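Local structure of uncharacterized protein (Nitrosomonas europaea, 6M0Q) at residues 40-54 against 66-80. The protein is of unknown function but packs against chains of another protein in a six-chain assembly, consistent with a role as a binding partner. Sequence-based numbering, arbitrary orientation.
Sequences DYLACKDKKPTDVVK and RVKCGDIVALVQKAR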
loop_
_atom_site.group_PDB
_atom_site.type_symbol
_atom_site.label_atom_id
_atom_site.label_comp_id
_atom_site.label_asym_id
_atom_site.label_seq_id
_atom_site.Cartn_x
_atom_site.Cartn_y
_atom_site.Cartn_z
ATOM N N ASP B 40 21.746 25.747 -7.790
ATOM C CA ASP B 40 22.625 26.478 -8.699
ATOM C C ASP B 40 24.047 26.501 -8.175
ATOM O O ASP B 40 25.002 26.374 -8.946
ATOM C CB ASP B 40 22.088 27.890 -8.902
ATOM C CG ASP B 40 20.726 27.883 -9.613
ATOM O OD1 ASP B 40 20.339 26.786 -10.085
ATOM O OD2 ASP B 40 20.061 28.939 -9.708
ATOM N N TYR B 41 24.201 26.636 -6.859
ATOM C CA TYR B 41 25.523 26.622 -6.246
ATOM C C TYR B 41 26.215 25.276 -6.461
ATOM O O TYR B 41 27.374 25.222 -6.891
ATOM C CB TYR B 41 25.380 26.963 -4.766
ATOM C CG TYR B 41 26.688 27.143 -4.063
ATOM C CD1 TYR B 41 27.590 28.124 -4.468
ATOM C CD2 TYR B 41 27.022 26.343 -2.988
ATOM C CE1 TYR B 41 28.797 28.294 -3.825
ATOM C CE2 TYR B 41 28.219 26.510 -2.335
ATOM C CZ TYR B 41 29.097 27.482 -2.751
ATOM O OH TYR B 41 30.283 27.626 -2.080
ATOM N N LEU B 42 25.497 24.170 -6.227
ATOM C CA LEU B 42 26.063 22.851 -6.510
ATOM C C LEU B 42 26.418 22.697 -7.982
ATOM O O LEU B 42 27.446 22.102 -8.322
ATOM C CB LEU B 42 25.085 21.757 -6.103
ATOM C CG LEU B 42 24.817 21.661 -4.609
ATOM C CD1 LEU B 42 23.644 20.748 -4.440
ATOM C CD2 LEU B 42 26.029 21.117 -3.889
ATOM N N ALA B 43 25.569 23.210 -8.869
ATOM C CA ALA B 43 25.832 23.096 -10.293
ATOM C C ALA B 43 27.074 23.874 -10.682
ATOM O O ALA B 43 27.722 23.526 -11.668
ATOM C CB ALA B 43 24.620 23.584 -11.099
ATOM N N CYS B 44 27.431 24.902 -9.917
ATOM C CA CYS B 44 28.601 25.707 -10.212
ATOM C C CYS B 44 29.825 25.213 -9.490
ATOM O O CYS B 44 30.823 25.938 -9.427
ATOM C CB CYS B 44 28.329 27.173 -9.876
ATOM S SG CYS B 44 27.189 27.859 -11.110
ATOM N N LYS B 45 29.769 23.995 -8.951
ATOM C CA LYS B 45 30.911 23.431 -8.251
ATOM C C LYS B 45 32.033 23.152 -9.244
ATOM O O LYS B 45 31.830 22.466 -10.254
ATOM C CB LYS B 45 30.515 22.157 -7.500
ATOM C CG LYS B 45 31.580 21.671 -6.519
ATOM C CD LYS B 45 31.040 20.630 -5.555
ATOM C CE LYS B 45 32.042 20.350 -4.438
ATOM N NZ LYS B 45 31.470 19.430 -3.406
ATOM N N ASP B 46 33.210 23.722 -8.959
ATOM C CA ASP B 46 34.411 23.570 -9.786
ATOM C C ASP B 46 34.234 24.184 -11.173
ATOM O O ASP B 46 34.855 23.744 -12.143
ATOM C CB ASP B 46 34.829 22.102 -9.887
ATOM C CG ASP B 46 35.166 21.510 -8.532
ATOM O OD1 ASP B 46 35.938 22.151 -7.781
ATOM O OD2 ASP B 46 34.642 20.420 -8.208
ATOM N N LYS B 47 33.393 25.206 -11.272
ATOM C CA LYS B 47 33.223 25.971 -12.495
ATOM C C LYS B 47 33.889 27.328 -12.332
ATOM O O LYS B 47 34.098 27.815 -11.218
ATOM C CB LYS B 47 31.741 26.151 -12.837
ATOM C CG LYS B 47 31.002 24.856 -13.053
ATOM C CD LYS B 47 31.401 24.223 -14.366
ATOM C CE LYS B 47 30.535 23.024 -14.672
ATOM N NZ LYS B 47 31.076 22.230 -15.825
ATOM N N LYS B 48 34.230 27.928 -13.461
ATOM C CA LYS B 48 34.732 29.285 -13.461
ATOM C C LYS B 48 33.596 30.255 -13.142
ATOM O O LYS B 48 32.421 29.938 -13.346
ATOM C CB LYS B 48 35.364 29.606 -14.815
ATOM C CG LYS B 48 36.663 28.846 -15.050
ATOM C CD LYS B 48 37.331 29.254 -16.367
ATOM C CE LYS B 48 38.717 28.608 -16.522
ATOM N NZ LYS B 48 39.722 28.996 -15.456
ATOM N N PRO B 49 33.916 31.440 -12.615
ATOM C CA PRO B 49 32.851 32.423 -12.361
ATOM C C PRO B 49 32.152 32.872 -13.626
ATOM O O PRO B 49 31.020 33.363 -13.552
ATOM C CB PRO B 49 33.588 33.584 -11.682
ATOM C CG PRO B 49 34.863 32.992 -11.183
ATOM C CD PRO B 49 35.230 31.931 -12.169
ATOM N N THR B 50 32.779 32.715 -14.790
ATOM C CA THR B 50 32.134 33.107 -16.031
ATOM C C THR B 50 31.293 32.000 -16.644
ATOM O O THR B 50 30.507 32.284 -17.549
ATOM C CB THR B 50 33.184 33.575 -17.051
ATOM O OG1 THR B 50 34.199 32.570 -17.182
ATOM C CG2 THR B 50 33.812 34.879 -16.587
ATOM N N ASP B 51 31.433 30.757 -16.181
ATOM C CA ASP B 51 30.649 29.659 -16.740
ATOM C C ASP B 51 29.157 29.850 -16.503
ATOM O O ASP B 51 28.723 30.477 -15.534
ATOM C CB ASP B 51 31.085 28.317 -16.157
ATOM C CG ASP B 51 32.377 27.836 -16.758
ATOM O OD1 ASP B 51 33.154 27.166 -16.041
ATOM O OD2 ASP B 51 32.620 28.170 -17.946
ATOM N N VAL B 52 28.365 29.298 -17.407
ATOM C CA VAL B 52 26.915 29.411 -17.346
ATOM C C VAL B 52 26.350 27.999 -17.273
ATOM O O VAL B 52 26.770 27.119 -18.034
ATOM C CB VAL B 52 26.372 30.198 -18.557
ATOM C CG1 VAL B 52 24.863 30.198 -18.579
ATOM C CG2 VAL B 52 26.945 31.649 -18.548
ATOM N N VAL B 53 25.438 27.771 -16.325
ATOM C CA VAL B 53 24.791 26.476 -16.185
ATOM C C VAL B 53 23.287 26.663 -16.269
ATOM O O VAL B 53 22.751 27.763 -16.102
ATOM C CB VAL B 53 25.160 25.759 -14.865
ATOM C CG1 VAL B 53 26.666 25.508 -14.781
ATOM C CG2 VAL B 53 24.658 26.569 -13.672
ATOM N N LYS B 54 22.605 25.566 -16.551
ATOM C CA LYS B 54 21.158 25.569 -16.489
ATOM C C LYS B 54 20.703 25.549 -15.036
ATOM O O LYS B 54 21.319 24.900 -14.176
ATOM C CB LYS B 54 20.584 24.363 -17.215
ATOM C CG LYS B 54 20.737 24.409 -18.698
ATOM C CD LYS B 54 19.944 23.271 -19.245
ATOM C CE LYS B 54 20.598 22.671 -20.422
ATOM N NZ LYS B 54 19.990 21.359 -20.757
ATOM N N ARG B 66 19.167 30.168 -17.425
ATOM C CA ARG B 66 20.603 30.011 -17.352
ATOM C C ARG B 66 21.126 30.881 -16.219
ATOM O O ARG B 66 20.651 32.002 -15.999
ATOM C CB ARG B 66 21.263 30.377 -18.690
ATOM C CG ARG B 66 21.508 29.166 -19.636
ATOM C CD ARG B 66 20.202 28.434 -20.056
ATOM N NE ARG B 66 20.454 27.369 -21.036
ATOM C CZ ARG B 66 19.520 26.595 -21.585
ATOM N NH1 ARG B 66 19.862 25.658 -22.474
ATOM N NH2 ARG B 66 18.244 26.747 -21.246
ATOM N N VAL B 67 22.086 30.346 -15.483
ATOM C CA VAL B 67 22.628 30.996 -14.302
ATOM C C VAL B 67 24.119 31.182 -14.521
ATOM O O VAL B 67 24.797 30.251 -14.969
ATOM C CB VAL B 67 22.345 30.156 -13.045
ATOM C CG1 VAL B 67 23.130 30.668 -11.859
ATOM C CG2 VAL B 67 20.840 30.164 -12.765
ATOM N N LYS B 68 24.626 32.378 -14.217
ATOM C CA LYS B 68 26.061 32.615 -14.277
ATOM C C LYS B 68 26.672 32.244 -12.931
ATOM O O LYS B 68 26.241 32.750 -11.886
ATOM C CB LYS B 68 26.389 34.067 -14.627
ATOM C CG LYS B 68 27.906 34.297 -14.793
ATOM C CD LYS B 68 28.264 35.710 -15.272
ATOM C CE LYS B 68 28.337 36.694 -14.096
ATOM N NZ LYS B 68 28.883 38.029 -14.492
ATOM N N CYS B 69 27.685 31.374 -12.966
ATOM C CA CYS B 69 28.223 30.816 -11.731
ATOM C C CYS B 69 28.795 31.886 -10.818
ATOM O O CYS B 69 28.723 31.746 -9.594
ATOM C CB CYS B 69 29.273 29.761 -12.047
ATOM S SG CYS B 69 28.476 28.261 -12.650
ATOM N N GLY B 70 29.361 32.954 -11.386
ATOM C CA GLY B 70 29.842 34.051 -10.564
ATOM C C GLY B 70 28.754 34.646 -9.690
ATOM O O GLY B 70 28.986 34.946 -8.518
ATOM N N ASP B 71 27.540 34.789 -10.235
ATOM C CA ASP B 71 26.463 35.408 -9.466
ATOM C C ASP B 71 26.013 34.518 -8.313
ATOM O O ASP B 71 25.847 34.991 -7.181
ATOM C CB ASP B 71 25.277 35.734 -10.368
ATOM C CG ASP B 71 25.653 36.642 -11.524
ATOM O OD1 ASP B 71 25.098 36.442 -12.625
ATOM O OD2 ASP B 71 26.510 37.537 -11.344
ATOM N N ILE B 72 25.786 33.230 -8.578
ATOM C CA ILE B 72 25.319 32.364 -7.501
ATOM C C ILE B 72 26.394 32.231 -6.425
ATOM O O ILE B 72 26.093 32.241 -5.226
ATOM C CB ILE B 72 24.851 30.993 -8.042
ATOM C CG1 ILE B 72 24.296 30.141 -6.898
ATOM C CG2 ILE B 72 25.969 30.244 -8.738
ATOM C CD1 ILE B 72 23.189 30.822 -6.150
ATOM N N VAL B 73 27.662 32.150 -6.822
ATOM C CA VAL B 73 28.725 32.039 -5.827
ATOM C C VAL B 73 28.759 33.283 -4.941
ATOM O O VAL B 73 28.845 33.183 -3.710
ATOM C CB VAL B 73 30.077 31.775 -6.517
ATOM C CG1 VAL B 73 31.237 32.031 -5.547
ATOM C CG2 VAL B 73 30.109 30.339 -7.062
ATOM N N ALA B 74 28.647 34.471 -5.550
ATOM C CA ALA B 74 28.549 35.706 -4.771
ATOM C C ALA B 74 27.356 35.669 -3.821
ATOM O O ALA B 74 27.465 36.058 -2.652
ATOM C CB ALA B 74 28.434 36.912 -5.702
ATOM N N LEU B 75 26.210 35.212 -4.316
ATOM C CA LEU B 75 25.005 35.159 -3.497
ATOM C C LEU B 75 25.197 34.248 -2.288
ATOM O O LEU B 75 24.818 34.606 -1.163
ATOM C CB LEU B 75 23.834 34.698 -4.367
ATOM C CG LEU B 75 22.452 34.408 -3.777
ATOM C CD1 LEU B 75 21.893 35.597 -3.022
ATOM C CD2 LEU B 75 21.509 34.017 -4.907
ATOM N N VAL B 76 25.807 33.075 -2.490
ATOM C CA VAL B 76 25.984 32.144 -1.381
ATOM C C VAL B 76 27.049 32.651 -0.421
ATOM O O VAL B 76 26.878 32.578 0.800
ATOM C CB VAL B 76 26.313 30.735 -1.900
ATOM C CG1 VAL B 76 26.668 29.817 -0.745
ATOM C CG2 VAL B 76 25.132 30.184 -2.654
ATOM N N GLN B 77 28.161 33.171 -0.949
ATOM C CA GLN B 77 29.206 33.695 -0.072
ATOM C C GLN B 77 28.666 34.790 0.836
ATOM O O GLN B 77 29.027 34.850 2.016
ATOM C CB GLN B 77 30.395 34.209 -0.886
ATOM C CG GLN B 77 31.305 33.080 -1.361
ATOM C CD GLN B 77 32.330 33.513 -2.415
ATOM O OE1 GLN B 77 32.377 34.678 -2.830
ATOM N NE2 GLN B 77 33.158 32.566 -2.845
ATOM N N LYS B 78 27.775 35.645 0.321
ATOM C CA LYS B 78 27.225 36.700 1.166
ATOM C C LYS B 78 26.257 36.143 2.205
ATOM O O LYS B 78 26.091 36.743 3.274
ATOM C CB LYS B 78 26.550 37.777 0.318
ATOM C CG LYS B 78 25.079 37.558 0.048
ATOM C CD LYS B 78 24.554 38.625 -0.911
ATOM C CE LYS B 78 23.086 38.391 -1.274
ATOM N NZ LYS B 78 22.647 39.188 -2.462
ATOM N N ALA B 79 25.619 35.003 1.926
ATOM C CA ALA B 79 24.872 34.319 2.977
ATOM C C ALA B 79 25.819 33.679 3.988
ATOM O O ALA B 79 25.539 33.671 5.193
ATOM C CB ALA B 79 23.935 33.265 2.376
ATOM N N ARG B 80 26.943 33.130 3.513
ATOM C CA ARG B 80 27.946 32.571 4.414
ATOM C C ARG B 80 28.597 33.651 5.272
ATOM O O ARG B 80 28.904 33.399 6.441
ATOM C CB ARG B 80 29.013 31.816 3.617
ATOM C CG ARG B 80 28.475 30.711 2.731
ATOM C CD ARG B 80 27.996 29.527 3.534
ATOM N NE ARG B 80 27.363 28.490 2.710
ATOM C CZ ARG B 80 28.033 27.653 1.921
ATOM N NH1 ARG B 80 29.361 27.745 1.821
ATOM N NH2 ARG B 80 27.379 26.727 1.229
#
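C44 and C69 meet in a disulfide, SG to SG 2.0 Å, that ties the end of helix 35-43 to the start of helix 69-83 in a small alpha-beta fold, a worked example of covalent, nonpolar and strand-pairing contacts sharing one interface. Nonpolar groups flank its two sulfurs: I72 CG2 lies 3.6 Å from C44 SG, and V53 CG1 reaches C69 SG. From helix 35-43, Y41 enters as a knob among I72, V73, V76 and R80 of helix 69-83. With its CG anti to the backbone N (chi1 -173°), the ring lies against this helix; V76 CG1 stands 3.9 Å from its centroid in a CH-pi contact, while V73 CG2 meets its edge. The same V76 methyl lies over the R80 guanidinium, whose plane is nearly perpendicular to the ring. Y91 fixes the far ends, stacking on Y41, accepting a hydrogen bond from its hydroxyl and forming a salt bridge with R80. Replacing Y41 with an alanine is likely to open a gap between the helices, costing V76 its aromatic partner and Y91 its hydroxyl bond.

Backbone bonds hold the C69 end of the bridge. C69 N donates to D51 O at 2.9 Å, almost straight (175°), and G70 N reaches P49 O at a more bent angle. Strands 52-55 and 63-68 then run antiparallel, V53 and V67 forming the hydrogen-bonded pair. K54 and R66 extend side by side; K54 NZ salt-bridges an acidic side chain of another protein's chain, R66 NH2 bonds to I64 O, and K54 CG rests 3.7 Å above the centre of the R66 guanidinium.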